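Local coordinates for acyl-CoA dehydrogenase (Geobacillus kaustophilus, PDB 2PG0), which probably uses FAD to introduce a double bond at the alpha-beta position of acyl chains, as acyl-CoA dehydrogenases do, at residues Ala19-Phe24 against Ala48-Asn53. Sequence-based numbering, arbitrary orientation.
Sequences AAFRKF and AKMGEN
Two Met-aromatic contacts join helix 12-28 to helix 44-52. Met-50 sends its thioether across: bends at chi2 (-78°) and chi3 bring SD to 3.5 Å from CE2 of Phe-24, obliquely to that ring, and to 3.7 Å from CE1 of Phe-21, at the ring edge near its plane. The Met-50 methyl CE lies beside the same rim, 3.8 Å from CZ of Phe-21. A polarisable, unbranched side chain suits a site shared by two rings one turn apart. Both phenylalanines hold CG anti to the backbone N, bringing their rings near helix 44-52, whose segment axis passes 12.4 Å away; Met-50 reaches in from its side.

Apolar packing continues at the tip of Phe-24, where CZ meets CB of Lys-49 at 3.9 Å, in the ring plane. Lysine suits this border because its first methylene abuts the ring edge while the extended chain leads NZ to a salt bridge with Glu-28.

Polar bonding stays within 48-53: ND2 of Asn-53 donates a nearly straight hydrogen bond (2.8 Å, 173°) to O of Lys-49, above the carbonyl plane, and sits 3.6 Å from CE1 of Phe-24. Asparagine suits the helix end because this amide N-H joins its own backbone N-H in gripping that carbonyl. The flat, apolar Phe-24 ring meets methylene, sulfur and amide at once; an alanine here would probably loosen the helix pair, losing all three.

Phe-55 meets both phenylalanines edge-to-face, and Phe-21 also packs on helix 71-84; Met-aromatic packing thus joins roughly antiparallel segments (154°) in the helical N-terminal domain of the acyl-CoA dehydrogenase fold.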
# COMPACT_ATOMS: atom_id res chain seq x y z
N ALA A 19 -14.11 29.71 19.14
CA ALA A 19 -14.76 30.73 18.32
C ALA A 19 -14.06 32.08 18.48
O ALA A 19 -13.84 32.79 17.49
CB ALA A 19 -16.25 30.83 18.66
N ALA A 20 -13.71 32.44 19.72
CA ALA A 20 -13.02 33.70 20.00
C ALA A 20 -11.62 33.73 19.36
O ALA A 20 -11.21 34.73 18.77
CB ALA A 20 -12.92 33.94 21.50
N PHE A 21 -10.90 32.61 19.49
CA PHE A 21 -9.56 32.50 18.92
C PHE A 21 -9.62 32.52 17.39
O PHE A 21 -8.80 33.18 16.74
CB PHE A 21 -8.84 31.25 19.47
CG PHE A 21 -7.40 31.15 19.07
CD1 PHE A 21 -6.52 32.22 19.28
CD2 PHE A 21 -6.91 29.99 18.48
CE1 PHE A 21 -5.17 32.13 18.91
CE2 PHE A 21 -5.56 29.89 18.11
CZ PHE A 21 -4.69 30.96 18.32
N ARG A 22 -10.59 31.82 16.80
CA ARG A 22 -10.77 31.86 15.35
C ARG A 22 -11.06 33.28 14.85
O ARG A 22 -10.58 33.69 13.78
CB ARG A 22 -11.89 30.92 14.90
CG ARG A 22 -11.95 30.73 13.38
CD ARG A 22 -13.20 29.97 12.97
NE ARG A 22 -13.32 28.68 13.65
CZ ARG A 22 -12.75 27.55 13.25
NH1 ARG A 22 -11.98 27.53 12.16
NH2 ARG A 22 -12.93 26.44 13.94
N LYS A 23 -11.83 34.04 15.63
CA LYS A 23 -12.13 35.43 15.27
C LYS A 23 -10.86 36.28 15.23
O LYS A 23 -10.67 37.08 14.32
CB LYS A 23 -13.15 36.04 16.24
CG LYS A 23 -13.68 37.39 15.78
CD LYS A 23 -14.84 37.86 16.63
CE LYS A 23 -15.47 39.11 16.03
NZ LYS A 23 -16.88 39.29 16.49
N PHE A 24 -9.99 36.08 16.22
CA PHE A 24 -8.68 36.72 16.25
C PHE A 24 -7.87 36.38 14.99
O PHE A 24 -7.33 37.27 14.31
CB PHE A 24 -7.93 36.31 17.52
CG PHE A 24 -6.51 36.81 17.59
CD1 PHE A 24 -6.23 38.10 18.04
CD2 PHE A 24 -5.45 35.98 17.22
CE1 PHE A 24 -4.92 38.56 18.11
CE2 PHE A 24 -4.14 36.44 17.29
CZ PHE A 24 -3.87 37.73 17.74
N ALA A 48 3.29 39.41 19.92
CA ALA A 48 2.89 40.41 20.91
C ALA A 48 1.36 40.46 21.02
O ALA A 48 0.83 40.57 22.13
CB ALA A 48 3.45 41.78 20.53
N LYS A 49 0.68 40.40 19.88
CA LYS A 49 -0.79 40.37 19.86
C LYS A 49 -1.31 39.09 20.48
O LYS A 49 -2.28 39.11 21.24
CB LYS A 49 -1.31 40.53 18.43
CG LYS A 49 -1.12 41.93 17.84
CD LYS A 49 -1.29 41.89 16.33
CE LYS A 49 -1.23 43.26 15.71
NZ LYS A 49 -1.23 43.17 14.22
N MET A 50 -0.67 37.96 20.18
CA MET A 50 -1.02 36.69 20.81
C MET A 50 -0.89 36.77 22.33
O MET A 50 -1.78 36.32 23.07
CB MET A 50 -0.16 35.55 20.24
CG MET A 50 -0.55 35.11 18.81
SD MET A 50 -2.01 34.04 18.66
CE MET A 50 -1.33 32.51 19.32
N GLY A 51 0.20 37.36 22.81
CA GLY A 51 0.46 37.46 24.24
C GLY A 51 -0.54 38.34 24.97
O GLY A 51 -1.02 37.97 26.05
N GLU A 52 -0.86 39.49 24.38
CA GLU A 52 -1.76 40.45 25.02
C GLU A 52 -3.20 39.95 25.08
O GLU A 52 -3.98 40.35 25.96
CB GLU A 52 -1.65 41.83 24.36
CG GLU A 52 -2.38 41.99 23.04
CD GLU A 52 -2.00 43.26 22.28
OE1 GLU A 52 -1.03 43.93 22.67
OE2 GLU A 52 -2.68 43.58 21.28
N ASN A 53 -3.55 39.03 24.18
CA ASN A 53 -4.88 38.45 24.11
C ASN A 53 -5.00 37.15 24.92
O ASN A 53 -6.07 36.54 24.98
CB ASN A 53 -5.29 38.25 22.65
CG ASN A 53 -5.75 39.54 21.99
OD1 ASN A 53 -6.91 39.94 22.12
ND2 ASN A 53 -4.85 40.20 21.28